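Local coordinates for protein neural-cadherin (Drosophila melanogaster, PDB 3UBF) that mediates calcium-dependent, preferentially homophilic cell-cell adhesion as a transmembrane cadherin, of which this chain is a three-domain piece of the ectodomain, at residues T68-V73 with N89-I94; N41-V46 with V54-D59; S287-A292 with S300-L305; P217-E222 with I234-K239. All coordinates share one frame; numbering follows the deposited sequence.

Contact 1: T68-V73 with N89-I94; sequences TIDFWV and NQRVII
Val92 N donates to Phe71 O over 2.6 Å, the shortest polar bond between 68-73 and 89-94. Antiparallel strands 68-76 and 88-97 correspond to the F and G strands of the first cadherin domain, an immunoglobulin-like Greek-key sandwich. Backbone bonds run both ways at the pairs Ile69-Ile94, Phe71-Val92 and Val73-Gln90.

The face carrying Asp70, Trp72, Arg91 and Ile93 is mixed, and its charges pair with each other. Arg91 grips the Asp70 carboxylate side-on with two nitrogens: NE reaches OD1 at 3.2 Å, and NH2 reaches OD2 at 2.8 Å. Each oxygen uses its syn lone pair, and the carboxylate and guanidinium planes lie 5° apart, the geometry of a bidentate salt bridge. Arginine suits this place doubly: CB lies over the centre of the Trp72 six-membered ring, 3.7 Å from the centroid, and CG over CE2, while the extended chain beyond them carries the guanidinium out to Asp70.

On the buried face, Phe71 CG sits between the backbone N and the carbonyl carbon (chi1 60°), and the ring beyond it lies beside Val92. The branched CB of Val92 makes a CH-pi contact over the ring face, offset toward the rim at CZ, 3.4 Å away. Strand 44-46 adds Val44 and Val46 against the Phe71 ring. Within the hairpin the ring is met at its edge by Ile94 CD1, 3.8 Å from Phe71 CE1.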
loop_
_atom_site.group_PDB
_atom_site.type_symbol
_atom_site.label_atom_id
_atom_site.label_comp_id
_atom_site.label_asym_id
_atom_site.label_seq_id
_atom_site.Cartn_x
_atom_site.Cartn_y
_atom_site.Cartn_z
ATOM N N THR A 68 3.255 -22.816 -13.935
ATOM C CA THR A 68 4.406 -23.660 -14.156
ATOM C C THR A 68 4.835 -23.548 -15.606
ATOM O O THR A 68 4.008 -23.345 -16.498
ATOM C CB THR A 68 4.095 -25.139 -13.832
ATOM O OG1 THR A 68 2.992 -25.583 -14.630
ATOM C CG2 THR A 68 3.746 -25.313 -12.358
ATOM N N ILE A 69 6.136 -23.644 -15.834
ATOM C CA ILE A 69 6.627 -23.899 -17.161
ATOM C C ILE A 69 6.757 -25.407 -17.188
ATOM O O ILE A 69 7.612 -25.991 -16.512
ATOM C CB ILE A 69 7.916 -23.139 -17.459
ATOM C CG1 ILE A 69 7.600 -21.638 -17.520
ATOM C CG2 ILE A 69 8.484 -23.579 -18.794
ATOM C CD1 ILE A 69 8.753 -20.733 -17.263
ATOM N N ASP A 70 5.841 -26.029 -17.926
ATOM C CA ASP A 70 5.659 -27.472 -17.901
ATOM C C ASP A 70 5.952 -28.022 -19.289
ATOM O O ASP A 70 5.254 -27.715 -20.253
ATOM C CB ASP A 70 4.229 -27.825 -17.444
ATOM C CG ASP A 70 4.102 -29.264 -16.920
ATOM O OD1 ASP A 70 5.058 -30.057 -17.083
ATOM O OD2 ASP A 70 3.034 -29.606 -16.346
ATOM N N PHE A 71 6.996 -28.833 -19.387
ATOM C CA PHE A 71 7.426 -29.358 -20.677
ATOM C C PHE A 71 8.103 -30.705 -20.514
ATOM O O PHE A 71 8.461 -31.102 -19.410
ATOM C CB PHE A 71 8.369 -28.371 -21.384
ATOM C CG PHE A 71 9.619 -28.068 -20.614
ATOM C CD1 PHE A 71 9.595 -27.187 -19.543
ATOM C CD2 PHE A 71 10.823 -28.675 -20.956
ATOM C CE1 PHE A 71 10.767 -26.906 -18.823
ATOM C CE2 PHE A 71 11.999 -28.400 -20.241
ATOM C CZ PHE A 71 11.969 -27.508 -19.175
ATOM N N TRP A 72 8.278 -31.389 -21.636
ATOM C CA TRP A 72 8.927 -32.683 -21.669
ATOM C C TRP A 72 10.249 -32.584 -22.427
ATOM O O TRP A 72 10.421 -31.729 -23.292
ATOM C CB TRP A 72 8.012 -33.709 -22.341
ATOM C CG TRP A 72 6.860 -34.181 -21.497
ATOM C CD1 TRP A 72 5.683 -33.538 -21.291
ATOM C CD2 TRP A 72 6.779 -35.414 -20.770
ATOM N NE1 TRP A 72 4.869 -34.285 -20.469
ATOM C CE2 TRP A 72 5.519 -35.442 -20.137
ATOM C CE3 TRP A 72 7.653 -36.497 -20.588
ATOM C CZ2 TRP A 72 5.106 -36.512 -19.332
ATOM C CZ3 TRP A 72 7.238 -37.565 -19.782
ATOM C CH2 TRP A 72 5.977 -37.560 -19.169
ATOM N N VAL A 73 11.182 -33.458 -22.089
ATOM C CA VAL A 73 12.425 -33.553 -22.831
ATOM C C VAL A 73 12.632 -34.979 -23.340
ATOM O O VAL A 73 12.130 -35.940 -22.760
ATOM C CB VAL A 73 13.638 -33.083 -21.994
ATOM C CG1 VAL A 73 13.402 -31.665 -21.471
ATOM C CG2 VAL A 73 13.910 -34.043 -20.842
ATOM N N ASN A 89 12.452 -40.199 -21.684
ATOM C CA ASN A 89 11.539 -39.065 -21.622
ATOM C C ASN A 89 11.464 -38.560 -20.199
ATOM O O ASN A 89 11.393 -39.352 -19.261
ATOM C CB ASN A 89 10.139 -39.469 -22.093
ATOM C CG ASN A 89 10.139 -40.043 -23.495
ATOM O OD1 ASN A 89 10.471 -39.355 -24.462
ATOM N ND2 ASN A 89 9.771 -41.313 -23.611
ATOM N N GLN A 90 11.489 -37.243 -20.034
ATOM C CA GLN A 90 11.385 -36.657 -18.707
ATOM C C GLN A 90 10.579 -35.370 -18.711
ATOM O O GLN A 90 10.842 -34.444 -19.490
ATOM C CB GLN A 90 12.765 -36.402 -18.119
ATOM C CG GLN A 90 12.750 -36.080 -16.641
ATOM C CD GLN A 90 14.049 -35.480 -16.187
ATOM O OE1 GLN A 90 14.817 -34.976 -16.999
ATOM N NE2 GLN A 90 14.304 -35.516 -14.884
ATOM N N ARG A 91 9.601 -35.324 -17.818
ATOM C CA ARG A 91 8.783 -34.150 -17.638
ATOM C C ARG A 91 9.528 -33.149 -16.763
ATOM O O ARG A 91 10.171 -33.525 -15.775
ATOM C CB ARG A 91 7.452 -34.544 -17.007
ATOM C CG ARG A 91 6.382 -33.489 -17.081
ATOM C CD ARG A 91 5.105 -34.028 -16.477
ATOM N NE ARG A 91 4.069 -33.006 -16.387
ATOM C CZ ARG A 91 2.843 -33.214 -15.914
ATOM N NH1 ARG A 91 2.474 -34.415 -15.479
ATOM N NH2 ARG A 91 1.982 -32.210 -15.874
ATOM N N VAL A 92 9.469 -31.878 -17.152
ATOM C CA VAL A 92 10.049 -30.808 -16.351
ATOM C C VAL A 92 8.953 -29.828 -15.950
ATOM O O VAL A 92 8.196 -29.329 -16.800
ATOM C CB VAL A 92 11.200 -30.081 -17.077
ATOM C CG1 VAL A 92 11.945 -29.159 -16.113
ATOM C CG2 VAL A 92 12.172 -31.072 -17.695
ATOM N N ILE A 93 8.855 -29.589 -14.645
ATOM C CA ILE A 93 7.887 -28.643 -14.093
ATOM C C ILE A 93 8.643 -27.588 -13.315
ATOM O O ILE A 93 9.122 -27.848 -12.211
ATOM C CB ILE A 93 6.847 -29.325 -13.151
ATOM C CG1 ILE A 93 6.262 -30.600 -13.780
ATOM C CG2 ILE A 93 5.725 -28.353 -12.799
ATOM C CD1 ILE A 93 5.215 -31.312 -12.903
ATOM N N ILE A 94 8.771 -26.404 -13.903
ATOM C CA ILE A 94 9.368 -25.274 -13.217
ATOM C C ILE A 94 8.233 -24.521 -12.555
ATOM O O ILE A 94 7.443 -23.872 -13.234
ATOM C CB ILE A 94 10.087 -24.317 -14.190
ATOM C CG1 ILE A 94 11.211 -25.032 -14.948
ATOM C CG2 ILE A 94 10.627 -23.086 -13.444
ATOM C CD1 ILE A 94 11.651 -24.294 -16.214
#

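Contact 2: N41-V46 with V54-D59; sequences NPWVTV and VKKKWD. With ZN (zinc ion), chain H.
The indole of Trp43 carries Lys56 CE over one face, 3.9 Å from the centroid of its six-membered ring, and Pro42 CB lies over the same face toward the rim. This is the region of the short D-E hairpin of a cadherin domain, with a single bridge, Val44 to Val54, continuing into the loop toward the metal sites. Lys57 O meets the edge of Trp43 at CZ3, 3.2 Å away and near the ring plane. Lys56 NZ adds an off-centre cation-pi contact. A second indole, Trp58, has Val54 CG2 over one face near the rim and Ile69 against the other, while its edge faces Trp43 O and Val44 CG1.

Trp43 O accepts two bonds. Trp58 NE1, donating in its ring plane over 3.0 Å, and Lys55 N, at 2.9 Å, reach it from opposite faces of its carbonyl plane. A phenylalanine in place of Trp58 would probably leave that oxygen gripped from one face alone and open a gap beside Val44 CG1. Asn41 begins the turn as an Asx turn, its OD1 accepting from Trp43 N at 2.7 Å. Lys55 bends at chi3, and its NZ bonds Asn41 O at 3.1 Å from above the carbonyl plane.

Aspartate suits the far end, where Asp59 helps form calcium and zinc sites that also use Asp138: Asp59 OD2 binds a zinc ion at 2.1 Å, with water 2 and Asp138 as further ligands.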
loop_
_atom_site.group_PDB
_atom_site.type_symbol
_atom_site.label_atom_id
_atom_site.label_comp_id
_atom_site.label_asym_id
_atom_site.label_seq_id
_atom_site.Cartn_x
_atom_site.Cartn_y
_atom_site.Cartn_z
ATOM N N ASN A 41 8.032 -24.766 -26.381
ATOM C CA ASN A 41 7.444 -24.095 -25.245
ATOM C C ASN A 41 7.739 -22.607 -25.379
ATOM O O ASN A 41 8.827 -22.237 -25.807
ATOM C CB ASN A 41 8.038 -24.681 -23.958
ATOM C CG ASN A 41 7.519 -24.021 -22.721
ATOM O OD1 ASN A 41 7.917 -22.907 -22.386
ATOM N ND2 ASN A 41 6.632 -24.707 -22.016
ATOM N N PRO A 42 6.767 -21.747 -25.030
ATOM C CA PRO A 42 6.999 -20.329 -25.276
ATOM C C PRO A 42 8.066 -19.757 -24.346
ATOM O O PRO A 42 8.727 -18.773 -24.678
ATOM C CB PRO A 42 5.629 -19.686 -24.999
ATOM C CG PRO A 42 4.650 -20.812 -24.969
ATOM C CD PRO A 42 5.426 -21.990 -24.473
ATOM N N TRP A 43 8.258 -20.410 -23.213
ATOM C CA TRP A 43 9.058 -19.843 -22.142
ATOM C C TRP A 43 10.481 -20.377 -22.078
ATOM O O TRP A 43 11.360 -19.713 -21.529
ATOM C CB TRP A 43 8.336 -20.029 -20.800
ATOM C CG TRP A 43 6.920 -19.516 -20.839
ATOM C CD1 TRP A 43 5.779 -20.259 -20.862
ATOM C CD2 TRP A 43 6.510 -18.143 -20.910
ATOM N NE1 TRP A 43 4.679 -19.436 -20.927
ATOM C CE2 TRP A 43 5.099 -18.132 -20.955
ATOM C CE3 TRP A 43 7.199 -16.920 -20.926
ATOM C CZ2 TRP A 43 4.361 -16.949 -21.013
ATOM C CZ3 TRP A 43 6.463 -15.738 -20.983
ATOM C CH2 TRP A 43 5.059 -15.764 -21.026
ATOM N N VAL A 44 10.710 -21.562 -22.630
ATOM C CA VAL A 44 12.013 -22.200 -22.504
ATOM C C VAL A 44 12.416 -22.920 -23.774
ATOM O O VAL A 44 11.571 -23.510 -24.446
ATOM C CB VAL A 44 12.079 -23.223 -21.312
ATOM C CG1 VAL A 44 12.036 -22.519 -19.953
ATOM C CG2 VAL A 44 10.984 -24.273 -21.415
ATOM N N THR A 45 13.704 -22.840 -24.110
ATOM C CA THR A 45 14.325 -23.761 -25.063
ATOM C C THR A 45 15.201 -24.690 -24.249
ATOM O O THR A 45 15.601 -24.353 -23.130
ATOM C CB THR A 45 15.223 -23.055 -26.107
ATOM O OG1 THR A 45 16.237 -22.295 -25.441
ATOM C CG2 THR A 45 14.416 -22.140 -27.001
ATOM N N VAL A 46 15.492 -25.861 -24.803
ATOM C CA VAL A 46 16.396 -26.810 -24.155
ATOM C C VAL A 46 17.573 -27.038 -25.070
ATOM O O VAL A 46 17.392 -27.402 -26.226
ATOM C CB VAL A 46 15.697 -28.139 -23.838
ATOM C CG1 VAL A 46 16.712 -29.198 -23.480
ATOM C CG2 VAL A 46 14.717 -27.952 -22.696
ATOM N N VAL A 54 15.892 -19.463 -21.094
ATOM C CA VAL A 54 14.757 -18.560 -21.263
ATOM C C VAL A 54 14.576 -18.246 -22.745
ATOM O O VAL A 54 15.502 -17.754 -23.403
ATOM C CB VAL A 54 14.956 -17.233 -20.473
ATOM C CG1 VAL A 54 13.720 -16.363 -20.554
ATOM C CG2 VAL A 54 15.307 -17.506 -19.017
ATOM N N LYS A 55 13.383 -18.538 -23.257
ATOM C CA LYS A 55 13.012 -18.188 -24.622
ATOM C C LYS A 55 12.358 -16.815 -24.595
ATOM O O LYS A 55 12.989 -15.812 -24.928
ATOM C CB LYS A 55 12.049 -19.224 -25.202
ATOM C CG LYS A 55 11.937 -19.187 -26.718
ATOM C CD LYS A 55 10.689 -19.912 -27.197
ATOM C CE LYS A 55 11.045 -21.174 -27.966
ATOM N NZ LYS A 55 9.864 -21.748 -28.668
ATOM N N LYS A 56 11.095 -16.769 -24.182
ATOM C CA LYS A 56 10.432 -15.486 -23.928
ATOM C C LYS A 56 10.631 -15.161 -22.441
ATOM O O LYS A 56 10.509 -16.040 -21.584
ATOM C CB LYS A 56 8.941 -15.527 -24.300
ATOM C CG LYS A 56 8.152 -14.241 -24.032
ATOM C CD LYS A 56 6.853 -14.159 -24.857
ATOM C CE LYS A 56 5.878 -15.300 -24.528
ATOM N NZ LYS A 56 4.571 -15.171 -25.238
ATOM N N LYS A 57 10.982 -13.907 -22.161
ATOM C CA LYS A 57 11.055 -13.344 -20.808
ATOM C C LYS A 57 9.853 -13.792 -19.961
ATOM O O LYS A 57 8.697 -13.515 -20.302
ATOM C CB LYS A 57 11.147 -11.808 -20.900
ATOM C CG LYS A 57 10.842 -11.020 -19.627
ATOM C CD LYS A 57 11.411 -9.598 -19.706
ATOM C CE LYS A 57 11.148 -8.799 -18.426
ATOM N NZ LYS A 57 12.069 -7.617 -18.313
ATOM N N TRP A 58 10.134 -14.501 -18.875
ATOM C CA TRP A 58 9.087 -15.071 -18.031
ATOM C C TRP A 58 8.104 -14.036 -17.502
ATOM O O TRP A 58 8.498 -12.972 -17.014
ATOM C CB TRP A 58 9.710 -15.849 -16.878
ATOM C CG TRP A 58 10.403 -17.077 -17.356
ATOM C CD1 TRP A 58 10.532 -17.495 -18.651
ATOM C CD2 TRP A 58 11.085 -18.043 -16.551
ATOM N NE1 TRP A 58 11.242 -18.663 -18.697
ATOM C CE2 TRP A 58 11.603 -19.019 -17.424
ATOM C CE3 TRP A 58 11.309 -18.177 -15.176
ATOM C CZ2 TRP A 58 12.331 -20.119 -16.967
ATOM C CZ3 TRP A 58 12.035 -19.271 -14.726
ATOM C CH2 TRP A 58 12.536 -20.229 -15.619
ATOM N N ASP A 59 6.822 -14.358 -17.621
ATOM C CA ASP A 59 5.755 -13.500 -17.145
ATOM C C ASP A 59 4.711 -14.388 -16.474
ATOM O O ASP A 59 3.926 -15.072 -17.125
ATOM C CB ASP A 59 5.181 -12.707 -18.304
ATOM C CG ASP A 59 4.156 -11.691 -17.875
ATOM O OD1 ASP A 59 3.837 -11.602 -16.663
ATOM O OD2 ASP A 59 3.662 -10.968 -18.766
HETATM ZN ZN ZN H . 2.859 -9.183 -17.919
HETATM O O HOH W 1 10.822 -24.130 -26.870
HETATM O O HOH W 2 4.441 -7.784 -17.844
HETATM O O HOH W 3 1.213 -9.881 -18.033
#

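Contact 3: S287-A292 with S300-L305; sequences SLIVTA and STSVDL
Thr291 turns OG1 anti to its carbonyl carbon (chi1 -56°), and Ser302 does the same with OG (chi1 -77°). Both rotations point the hydroxyls across the non-hydrogen-bonded pair, where Thr291 OG1 and Ser302 OG are 2.8 Å apart and hydrogen-bonded. Either could be the donor. Small hydroxyl residues suit this partly solvent-exposed face; beside them Ile289 CG2 covers Ser302 CB at 3.6 Å.

On the buried face Leu305 turns CG anti to its backbone N, and its CD2 fits against two branches of the other strand, 3.9 Å from Leu288 CD1 and 4.0 Å from Val290 CG2. Val303 CG1 lies close to Val290 CB. These aliphatic residues line the buried side; Ala292, being small, lets Ala238 and Phe214 pack close to it. Paired backbone bonds hold this antiparallel F-G hairpin of the last cadherin domain in the chain; Leu305 N to Leu288 O is 2.7 Å, and water 4 donates to the same oxygen at 2.8 Å.

Within the sheet, strand 246-253 borders 285-294 and strand 219-224 borders 300-310. Strands 232-239 and 260-262 of the facing sheet close over the apolar side, Ile236 touching both Val290 and Leu305, and Phe260 touching Leu288.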
loop_
_atom_site.group_PDB
_atom_site.type_symbol
_atom_site.label_atom_id
_atom_site.label_comp_id
_atom_site.label_asym_id
_atom_site.label_seq_id
_atom_site.Cartn_x
_atom_site.Cartn_y
_atom_site.Cartn_z
ATOM N N SER A 287 4.457 15.407 26.637
ATOM C CA SER A 287 3.151 15.131 26.066
ATOM C C SER A 287 2.479 16.432 25.705
ATOM O O SER A 287 2.235 17.281 26.556
ATOM C CB SER A 287 2.271 14.369 27.050
ATOM O OG SER A 287 2.772 13.065 27.240
ATOM N N LEU A 288 2.176 16.587 24.431
ATOM C CA LEU A 288 1.611 17.822 23.940
ATOM C C LEU A 288 0.342 17.507 23.178
ATOM O O LEU A 288 0.169 16.394 22.669
ATOM C CB LEU A 288 2.614 18.531 23.026
ATOM C CG LEU A 288 4.037 18.730 23.579
ATOM C CD1 LEU A 288 5.033 18.951 22.450
ATOM C CD2 LEU A 288 4.093 19.888 24.584
ATOM N N ILE A 289 -0.558 18.476 23.122
ATOM C CA ILE A 289 -1.732 18.337 22.300
ATOM C C ILE A 289 -1.722 19.461 21.288
ATOM O O ILE A 289 -1.679 20.650 21.654
ATOM C CB ILE A 289 -3.036 18.357 23.112
ATOM C CG1 ILE A 289 -3.095 17.161 24.054
ATOM C CG2 ILE A 289 -4.242 18.325 22.175
ATOM C CD1 ILE A 289 -4.301 17.166 24.992
ATOM N N VAL A 290 -1.745 19.071 20.017
ATOM C CA VAL A 290 -1.933 20.015 18.930
ATOM C C VAL A 290 -3.410 20.089 18.556
ATOM O O VAL A 290 -4.089 19.062 18.401
ATOM C CB VAL A 290 -1.071 19.668 17.692
ATOM C CG1 VAL A 290 -1.326 20.689 16.559
ATOM C CG2 VAL A 290 0.413 19.639 18.071
ATOM N N THR A 291 -3.906 21.311 18.427
ATOM C CA THR A 291 -5.269 21.524 17.971
ATOM C C THR A 291 -5.260 22.168 16.592
ATOM O O THR A 291 -4.497 23.099 16.348
ATOM C CB THR A 291 -6.052 22.365 18.977
ATOM O OG1 THR A 291 -5.992 21.716 20.249
ATOM C CG2 THR A 291 -7.528 22.518 18.559
ATOM N N ALA A 292 -6.081 21.624 15.689
ATOM C CA ALA A 292 -6.363 22.239 14.390
ATOM C C ALA A 292 -7.724 22.927 14.431
ATOM O O ALA A 292 -8.738 22.291 14.692
ATOM C CB ALA A 292 -6.332 21.206 13.272
ATOM N N SER A 300 -12.928 22.217 15.542
ATOM C CA SER A 300 -11.560 21.924 15.918
ATOM C C SER A 300 -11.361 20.432 16.178
ATOM O O SER A 300 -12.300 19.720 16.548
ATOM C CB SER A 300 -11.109 22.772 17.109
ATOM O OG SER A 300 -11.908 22.509 18.237
ATOM N N THR A 301 -10.135 19.973 15.938
ATOM C CA THR A 301 -9.736 18.609 16.221
ATOM C C THR A 301 -8.391 18.641 16.931
ATOM O O THR A 301 -7.539 19.476 16.613
ATOM C CB THR A 301 -9.620 17.774 14.932
ATOM O OG1 THR A 301 -10.875 17.804 14.240
ATOM C CG2 THR A 301 -9.239 16.324 15.239
ATOM N N SER A 302 -8.209 17.733 17.890
ATOM C CA SER A 302 -6.932 17.591 18.575
ATOM C C SER A 302 -6.229 16.262 18.307
ATOM O O SER A 302 -6.851 15.272 17.938
ATOM C CB SER A 302 -7.112 17.817 20.069
ATOM O OG SER A 302 -7.219 19.206 20.316
ATOM N N VAL A 303 -4.918 16.265 18.482
ATOM C CA VAL A 303 -4.104 15.073 18.307
ATOM C C VAL A 303 -2.965 15.098 19.328
ATOM O O VAL A 303 -2.552 16.165 19.766
ATOM C CB VAL A 303 -3.567 14.981 16.850
ATOM C CG1 VAL A 303 -2.457 16.009 16.587
ATOM C CG2 VAL A 303 -3.130 13.569 16.514
ATOM N N ASP A 304 -2.475 13.929 19.722
ATOM C CA ASP A 304 -1.336 13.864 20.642
ATOM C C ASP A 304 -0.046 14.051 19.895
ATOM O O ASP A 304 0.154 13.484 18.815
ATOM C CB ASP A 304 -1.253 12.524 21.357
ATOM C CG ASP A 304 -2.463 12.237 22.181
ATOM O OD1 ASP A 304 -2.854 13.100 23.003
ATOM O OD2 ASP A 304 -3.024 11.129 22.001
ATOM N N LEU A 305 0.812 14.873 20.479
ATOM C CA LEU A 305 2.189 14.960 20.062
ATOM C C LEU A 305 3.064 14.564 21.255
ATOM O O LEU A 305 2.925 15.108 22.361
ATOM C CB LEU A 305 2.514 16.366 19.562
ATOM C CG LEU A 305 3.975 16.700 19.258
ATOM C CD1 LEU A 305 4.582 15.754 18.240
ATOM C CD2 LEU A 305 4.078 18.140 18.774
HETATM O O HOH W 4 -0.067 14.300 24.459
#

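Contact 4: P217-E222 with I234-K239; sequences PSYEAE and ISIKAK
Ring contacts dominate where Tyr219 meets Ile236. Ile236 CG1 stands over the centre of the Tyr219 ring in a CH-pi contact, 3.7 Å from the centroid and 10° off the ring normal, and its CG2 lies toward the phenolic end at CZ and CE1. With Tyr219 CG anti to the carbonyl carbon, beside the backbone N (chi1 -67°), the ring extends across to Ile236. This closes an edge of the cadherin beta sandwich, where outer strand 219-224 of one sheet lies beside strand 232-239 of the other.

Further apolar contacts come from Ile234. Its CG1 is anti to the backbone N (chi1 -175°), and the methyl at its tip, CD1, reaches the ring edge, near the ring plane, at 4.0 Å from Tyr219 CD2. The same methyl lies 4.2 Å from Ala221 CB and 3.6 Å from Glu220 O. A small alanine suits the site, since the longer isoleucine comes across to meet it.

Water 5 makes a polar bridge between the segments: it lies 2.7 Å from Tyr219 OH and accepts from Lys237 N at 3.2 Å. Met216 N adds a weak hydrogen bond to the hydroxyl.

An alanine in place of Tyr219 would probably open a gap under Ile236 CG1 and leave water 5 without its phenolic partner.

Tyrosine serves both environments: its ring packs on isoleucine while its hydroxyl meets water 5. The chemistry therefore implies that burial of aliphatic and aromatic surface, assisted by one water bridge, joins these segments.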
loop_
_atom_site.group_PDB
_atom_site.type_symbol
_atom_site.label_atom_id
_atom_site.label_comp_id
_atom_site.label_asym_id
_atom_site.label_seq_id
_atom_site.Cartn_x
_atom_site.Cartn_y
_atom_site.Cartn_z
ATOM N N PRO A 217 -2.900 9.788 13.120
ATOM C CA PRO A 217 -3.759 9.705 14.292
ATOM C C PRO A 217 -3.033 10.093 15.585
ATOM O O PRO A 217 -3.681 10.451 16.572
ATOM C CB PRO A 217 -4.167 8.239 14.311
ATOM C CG PRO A 217 -3.019 7.544 13.692
ATOM C CD PRO A 217 -2.552 8.451 12.608
ATOM N N SER A 218 -1.705 10.000 15.581
ATOM C CA SER A 218 -0.870 10.579 16.636
ATOM C C SER A 218 0.509 10.912 16.096
ATOM O O SER A 218 0.940 10.375 15.085
ATOM C CB SER A 218 -0.775 9.672 17.873
ATOM O OG SER A 218 -0.060 8.474 17.610
ATOM N N TYR A 219 1.199 11.808 16.777
ATOM C CA TYR A 219 2.512 12.239 16.341
ATOM C C TYR A 219 3.534 12.014 17.429
ATOM O O TYR A 219 3.256 12.188 18.611
ATOM C CB TYR A 219 2.486 13.711 15.947
ATOM C CG TYR A 219 1.669 13.996 14.722
ATOM C CD1 TYR A 219 0.296 14.187 14.811
ATOM C CD2 TYR A 219 2.267 14.092 13.471
ATOM C CE1 TYR A 219 -0.460 14.462 13.690
ATOM C CE2 TYR A 219 1.519 14.369 12.346
ATOM C CZ TYR A 219 0.153 14.546 12.467
ATOM O OH TYR A 219 -0.604 14.810 11.360
ATOM N N GLU A 220 4.731 11.662 16.993
ATOM C CA GLU A 220 5.811 11.240 17.848
ATOM C C GLU A 220 7.073 11.851 17.247
ATOM O O GLU A 220 7.327 11.701 16.048
ATOM C CB GLU A 220 5.878 9.704 17.819
ATOM C CG GLU A 220 5.871 9.042 19.198
ATOM C CD GLU A 220 4.932 7.811 19.298
ATOM O OE1 GLU A 220 5.224 6.767 18.659
ATOM O OE2 GLU A 220 3.906 7.891 20.035
ATOM N N ALA A 221 7.843 12.579 18.049
ATOM C CA ALA A 221 9.169 13.031 17.605
ATOM C C ALA A 221 10.210 12.648 18.634
ATOM O O ALA A 221 9.917 12.584 19.821
ATOM C CB ALA A 221 9.196 14.528 17.347
ATOM N N GLU A 222 11.419 12.386 18.161
ATOM C CA GLU A 222 12.544 12.057 19.007
ATOM C C GLU A 222 13.691 12.992 18.663
ATOM O O GLU A 222 14.206 12.967 17.555
ATOM C CB GLU A 222 12.964 10.598 18.813
ATOM C CG GLU A 222 14.310 10.269 19.467
ATOM C CD GLU A 222 14.572 8.778 19.602
ATOM O OE1 GLU A 222 13.796 8.091 20.315
ATOM O OE2 GLU A 222 15.570 8.299 19.009
ATOM N N ILE A 234 8.966 18.831 14.134
ATOM C CA ILE A 234 7.982 17.996 13.469
ATOM C C ILE A 234 6.972 18.891 12.767
ATOM O O ILE A 234 6.696 20.005 13.234
ATOM C CB ILE A 234 7.308 16.991 14.469
ATOM C CG1 ILE A 234 6.359 16.025 13.741
ATOM C CG2 ILE A 234 6.640 17.723 15.625
ATOM C CD1 ILE A 234 6.105 14.734 14.490
ATOM N N SER A 235 6.462 18.421 11.630
ATOM C CA SER A 235 5.392 19.114 10.922
ATOM C C SER A 235 4.090 18.390 11.147
ATOM O O SER A 235 3.991 17.185 10.937
ATOM C CB SER A 235 5.662 19.187 9.417
ATOM O OG SER A 235 6.329 20.388 9.084
ATOM N N ILE A 236 3.086 19.135 11.569
ATOM C CA ILE A 236 1.769 18.574 11.757
ATOM C C ILE A 236 0.821 19.175 10.733
ATOM O O ILE A 236 0.845 20.382 10.472
ATOM C CB ILE A 236 1.301 18.768 13.201
ATOM C CG1 ILE A 236 2.062 17.796 14.094
ATOM C CG2 ILE A 236 -0.175 18.504 13.336
ATOM C CD1 ILE A 236 2.509 18.403 15.363
ATOM N N LYS A 237 0.014 18.325 10.114
ATOM C CA LYS A 237 -0.929 18.816 9.133
ATOM C C LYS A 237 -2.286 18.168 9.321
ATOM O O LYS A 237 -2.384 16.968 9.596
ATOM C CB LYS A 237 -0.413 18.596 7.710
ATOM C CG LYS A 237 -0.972 19.602 6.728
ATOM C CD LYS A 237 -0.435 19.395 5.323
ATOM C CE LYS A 237 -1.473 18.723 4.431
ATOM N NZ LYS A 237 -1.229 18.992 2.980
ATOM N N ALA A 238 -3.325 18.985 9.188
ATOM C CA ALA A 238 -4.688 18.502 9.224
ATOM C C ALA A 238 -5.370 18.874 7.925
ATOM O O ALA A 238 -5.066 19.899 7.312
ATOM C CB ALA A 238 -5.432 19.054 10.412
ATOM N N LYS A 239 -6.270 18.009 7.490
ATOM C CA LYS A 239 -6.977 18.213 6.259
ATOM C C LYS A 239 -8.267 18.910 6.625
ATOM O O LYS A 239 -8.965 18.490 7.551
ATOM C CB LYS A 239 -7.263 16.867 5.603
ATOM C CG LYS A 239 -8.105 16.960 4.369
ATOM C CD LYS A 239 -8.384 15.606 3.803
ATOM C CE LYS A 239 -9.207 15.754 2.569
ATOM N NZ LYS A 239 -9.050 14.568 1.700
HETATM O O HOH W 5 1.101 15.416 9.361
#

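How the contacts relate
From the N terminus, contact 2 closes first, bringing 54-59 back to 41-46, and contact 1 then closes the hairpin from 68-73 to 89-94. After an intervening cadherin domain, contact 4 joins 217-222 to 234-239, and contact 3 closes the final hairpin. All four run in series, without nesting or crossing. Contacts 1 and 2 share one core, where Ile69 CD1 packs 3.6 Å from Trp43 CB. Contacts 3 and 4 share another, where a probable backbone hydrogen bond, Tyr219 N to Asp304 O at 2.8 Å, sets strand 219-224 beside 300-310. Contacts 1 and 3 lie about 62 Å apart between centres, in the two outer domains.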